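Local coordinates for putative sugar binding protein (Geobacillus stearothermophilus, PDB 6GT9) that binds galactose in a cleft between two lobes and probably serves as the sugar-binding component of a three-component sensing system for galactan utilization, at residues Pro114-Asp119 against Tyr274-Met279. Sequence-based numbering, arbitrary orientation.
Sequences PVVTID and YKAVKM. With GAL (beta-D-galactopyranose), chain E.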
ATOM      1  N   PRO A 114     -12.226 -11.866  15.747  1.00 17.07           N
ATOM      2  CA  PRO A 114     -11.038 -12.196  14.949  1.00 20.40           C
ATOM      3  C   PRO A 114     -10.595 -11.019  14.094  1.00 19.26           C
ATOM      4  O   PRO A 114     -11.415 -10.249  13.593  1.00 17.47           O
ATOM      5  CB  PRO A 114     -11.505 -13.367  14.078  1.00 21.20           C
ATOM      6  CG  PRO A 114     -12.985 -13.203  13.984  1.00 19.81           C
ATOM      7  CD  PRO A 114     -13.420 -12.602  15.298  1.00 22.93           C
ATOM      8  N   VAL A 115      -9.277 -10.902  13.902  1.00 17.06           N
ATOM      9  CA  VAL A 115      -8.696  -9.824  13.112  1.00 15.50           C
ATOM     10  C   VAL A 115      -7.917 -10.437  11.962  1.00 15.52           C
ATOM     11  O   VAL A 115      -7.092 -11.337  12.172  1.00 15.21           O
ATOM     12  CB  VAL A 115      -7.800  -8.903  13.965  1.00 19.49           C
ATOM     13  CG1 VAL A 115      -7.034  -7.896  13.071  1.00 19.75           C
ATOM     14  CG2 VAL A 115      -8.656  -8.144  14.995  1.00 18.19           C
ATOM     15  N   VAL A 116      -8.214  -9.983  10.746  1.00 15.91           N
ATOM     16  CA  VAL A 116      -7.419 -10.300   9.562  1.00 17.40           C
ATOM     17  C   VAL A 116      -6.736  -9.014   9.126  1.00 18.80           C
ATOM     18  O   VAL A 116      -7.396  -7.979   8.964  1.00 18.64           O
ATOM     19  CB  VAL A 116      -8.284 -10.881   8.430  1.00 12.01           C
ATOM     20  CG1 VAL A 116      -7.474 -10.985   7.125  1.00 14.83           C
ATOM     21  CG2 VAL A 116      -8.825 -12.275   8.816  1.00 17.56           C
ATOM     22  N   THR A 117      -5.417  -9.058   8.975  1.00 17.33           N
ATOM     23  CA  THR A 117      -4.724  -7.905   8.435  1.00 16.24           C
ATOM     24  C   THR A 117      -4.722  -7.972   6.915  1.00 18.56           C
ATOM     25  O   THR A 117      -4.720  -9.053   6.319  1.00 17.50           O
ATOM     26  CB  THR A 117      -3.296  -7.811   8.976  1.00 19.48           C
ATOM     27  OG1 THR A 117      -2.627  -9.074   8.821  1.00 17.27           O
ATOM     28  CG2 THR A 117      -3.344  -7.460  10.448  1.00 21.18           C
ATOM     29  N   ILE A 118      -4.731  -6.796   6.294  1.00 15.65           N
ATOM     30  CA  ILE A 118      -4.811  -6.654   4.844  1.00 13.46           C
ATOM     31  C   ILE A 118      -3.832  -5.566   4.423  1.00 18.13           C
ATOM     32  O   ILE A 118      -3.673  -4.562   5.130  1.00 16.68           O
ATOM     33  CB  ILE A 118      -6.257  -6.333   4.396  1.00 17.65           C
ATOM     34  CG1 ILE A 118      -6.375  -6.256   2.871  1.00 18.12           C
ATOM     35  CG2 ILE A 118      -6.789  -5.030   5.054  1.00 16.23           C
ATOM     36  CD1 ILE A 118      -7.804  -6.264   2.408  1.00 17.82           C
ATOM     37  N   ASP A 119      -3.131  -5.796   3.303  1.00 15.70           N
ATOM     38  CA  ASP A 119      -2.293  -4.789   2.641  1.00 15.58           C
ATOM     39  C   ASP A 119      -1.010  -4.490   3.412  1.00 15.38           C
ATOM     40  O   ASP A 119       0.052  -4.314   2.812  1.00 16.45           O
ATOM     41  CB  ASP A 119      -3.107  -3.492   2.401  1.00 14.92           C
ATOM     42  CG  ASP A 119      -2.258  -2.336   1.867  1.00 19.80           C
ATOM     43  OD1 ASP A 119      -1.719  -1.563   2.692  1.00 19.53           O
ATOM     44  OD2 ASP A 119      -2.146  -2.187   0.624  1.00 19.06           O
ATOM     45  N   TYR A 274     -11.097  -9.309  -1.554  1.00 20.15           N
ATOM     46  CA  TYR A 274     -11.903 -10.512  -1.763  1.00 21.75           C
ATOM     47  C   TYR A 274     -11.428 -11.657  -0.874  1.00 21.26           C
ATOM     48  O   TYR A 274     -12.229 -12.311  -0.192  1.00 18.33           O
ATOM     49  CB  TYR A 274     -11.844 -10.912  -3.243  1.00 24.41           C
ATOM     50  CG  TYR A 274     -12.767 -12.045  -3.641  1.00 26.53           C
ATOM     51  CD1 TYR A 274     -14.074 -11.785  -4.038  1.00 27.12           C
ATOM     52  CD2 TYR A 274     -12.329 -13.376  -3.632  1.00 26.25           C
ATOM     53  CE1 TYR A 274     -14.920 -12.806  -4.412  1.00 28.33           C
ATOM     54  CE2 TYR A 274     -13.179 -14.408  -3.997  1.00 28.65           C
ATOM     55  CZ  TYR A 274     -14.472 -14.112  -4.380  1.00 29.95           C
ATOM     56  OH  TYR A 274     -15.329 -15.105  -4.754  1.00 32.18           O
ATOM     57  N   LYS A 275     -10.122 -11.920  -0.871  1.00 17.70           N
ATOM     58  CA  LYS A 275      -9.608 -13.036  -0.083  1.00 22.13           C
ATOM     59  C   LYS A 275      -9.689 -12.764   1.412  1.00 17.59           C
ATOM     60  O   LYS A 275      -9.897 -13.696   2.188  1.00 17.86           O
ATOM     61  CB  LYS A 275      -8.167 -13.351  -0.489  1.00 19.08           C
ATOM     62  CG  LYS A 275      -8.069 -14.108  -1.794  1.00 22.66           C
ATOM     63  CD  LYS A 275      -6.642 -14.561  -2.061  1.00 26.91           C
ATOM     64  CE  LYS A 275      -6.600 -15.558  -3.219  1.00 27.00           C
ATOM     65  NZ  LYS A 275      -5.273 -16.211  -3.302  1.00 33.01           N
ATOM     66  N   ALA A 276      -9.529 -11.509   1.842  1.00 16.82           N
ATOM     67  CA  ALA A 276      -9.647 -11.219   3.268  1.00 16.41           C
ATOM     68  C   ALA A 276     -11.049 -11.534   3.788  1.00 16.10           C
ATOM     69  O   ALA A 276     -11.207 -11.985   4.923  1.00 18.12           O
ATOM     70  CB  ALA A 276      -9.306  -9.759   3.549  1.00 18.61           C
ATOM     71  N   VAL A 277     -12.080 -11.255   2.992  1.00 17.90           N
ATOM     72  CA  VAL A 277     -13.443 -11.524   3.431  1.00 17.55           C
ATOM     73  C   VAL A 277     -13.704 -13.028   3.427  1.00 17.93           C
ATOM     74  O   VAL A 277     -14.317 -13.564   4.353  1.00 20.12           O
ATOM     75  CB  VAL A 277     -14.452 -10.771   2.548  1.00 19.18           C
ATOM     76  CG1 VAL A 277     -15.866 -11.218   2.868  1.00 16.50           C
ATOM     77  CG2 VAL A 277     -14.321  -9.237   2.727  1.00 18.28           C
ATOM     78  N   LYS A 278     -13.227 -13.735   2.392  1.00 20.59           N
ATOM     79  CA  LYS A 278     -13.367 -15.190   2.365  1.00 19.54           C
ATOM     80  C   LYS A 278     -12.637 -15.837   3.535  1.00 23.40           C
ATOM     81  O   LYS A 278     -13.159 -16.775   4.146  1.00 22.38           O
ATOM     82  CB  LYS A 278     -12.840 -15.778   1.046  1.00 19.31           C
ATOM     83  CG  LYS A 278     -13.509 -15.253  -0.227  1.00 26.90           C
ATOM     84  CD  LYS A 278     -14.989 -15.598  -0.327  1.00 28.16           C
ATOM     85  CE  LYS A 278     -15.226 -17.074  -0.677  1.00 34.60           C
ATOM     86  NZ  LYS A 278     -15.078 -17.338  -2.135  1.00 42.91           N
ATOM     87  N   MET A 279     -11.414 -15.378   3.841  1.00 19.75           N
ATOM     88  CA  MET A 279     -10.694 -15.916   4.997  1.00 18.44           C
ATOM     89  C   MET A 279     -11.467 -15.667   6.282  1.00 19.31           C
ATOM     90  O   MET A 279     -11.576 -16.555   7.129  1.00 16.46           O
ATOM     91  CB  MET A 279      -9.296 -15.296   5.130  1.00 17.95           C
ATOM     92  CG  MET A 279      -8.328 -15.420   3.949  1.00 27.78           C
ATOM     93  SD  MET A 279      -7.535 -17.017   3.810  1.00 47.70           S
ATOM     94  CE  MET A 279      -8.883 -18.014   3.152  1.00 21.09           C
TER
HETATM   95  C1  GAL E 401      -0.658   1.657  -1.837  1.00 16.19           C
HETATM   96  C2  GAL E 401      -0.734   1.025  -0.462  1.00 17.95           C
HETATM   97  C3  GAL E 401      -2.028   1.420   0.272  1.00 17.31           C
HETATM   98  C4  GAL E 401      -2.144   2.933   0.346  1.00 16.41           C
HETATM   99  C5  GAL E 401      -1.979   3.549  -1.033  1.00 20.18           C
HETATM  100  C6  GAL E 401      -1.903   5.077  -0.990  1.00 19.10           C
HETATM  101  O1  GAL E 401       0.555   1.291  -2.464  1.00 20.53           O
HETATM  102  O2  GAL E 401      -0.700  -0.407  -0.553  1.00 16.36           O
HETATM  103  O3  GAL E 401      -1.979   0.971   1.591  1.00 18.48           O
HETATM  104  O4  GAL E 401      -1.150   3.465   1.227  1.00 18.15           O
HETATM  105  O5  GAL E 401      -0.747   3.091  -1.724  1.00 19.67           O
HETATM  106  O6  GAL E 401      -2.127   5.628  -2.270  1.00 20.40           O
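Ala276 turns its methyl from helix 269-284 toward strand 115-118 and meets two side chains there. Its CB lies 4.0 Å from Ile118 CD1 and 4.2 Å from Val116 CG1. Ile118 reaches it with the end of its longer branch: CG1 is anti to the backbone N (chi1 -177°), and the chain runs on extended to CD1. Val116 meets the same methyl with CG1. The two residues alternate with Thr117, whose CB is directed away from the helix. The contact is apolar and buried, and the small Ala276 side chain is consistent with the close approach of the Val116 and Ala276 CA atoms, 6.7 Å apart. This is helix-on-sheet packing in one lobe of a type I periplasmic-binding-protein fold, where the strand belongs to a parallel sheet. Ile118 also packs on Val48 of helix 43-59. Just past the strand, Asp119 turns its carboxylate to the galactose. Asp119 OD2 accepts a hydrogen bond from galactose O2 at 2.6 Å, and Asp119 OD1 lies 2.8 Å from galactose O3. Gln94 NE2 hydrogen-bonds to Asp119 OD1, which probably helps hold the carboxylate in place. With an alanine in place of Asp119, sugar O2 would probably lose this acceptor and Gln94 its carboxylate partner.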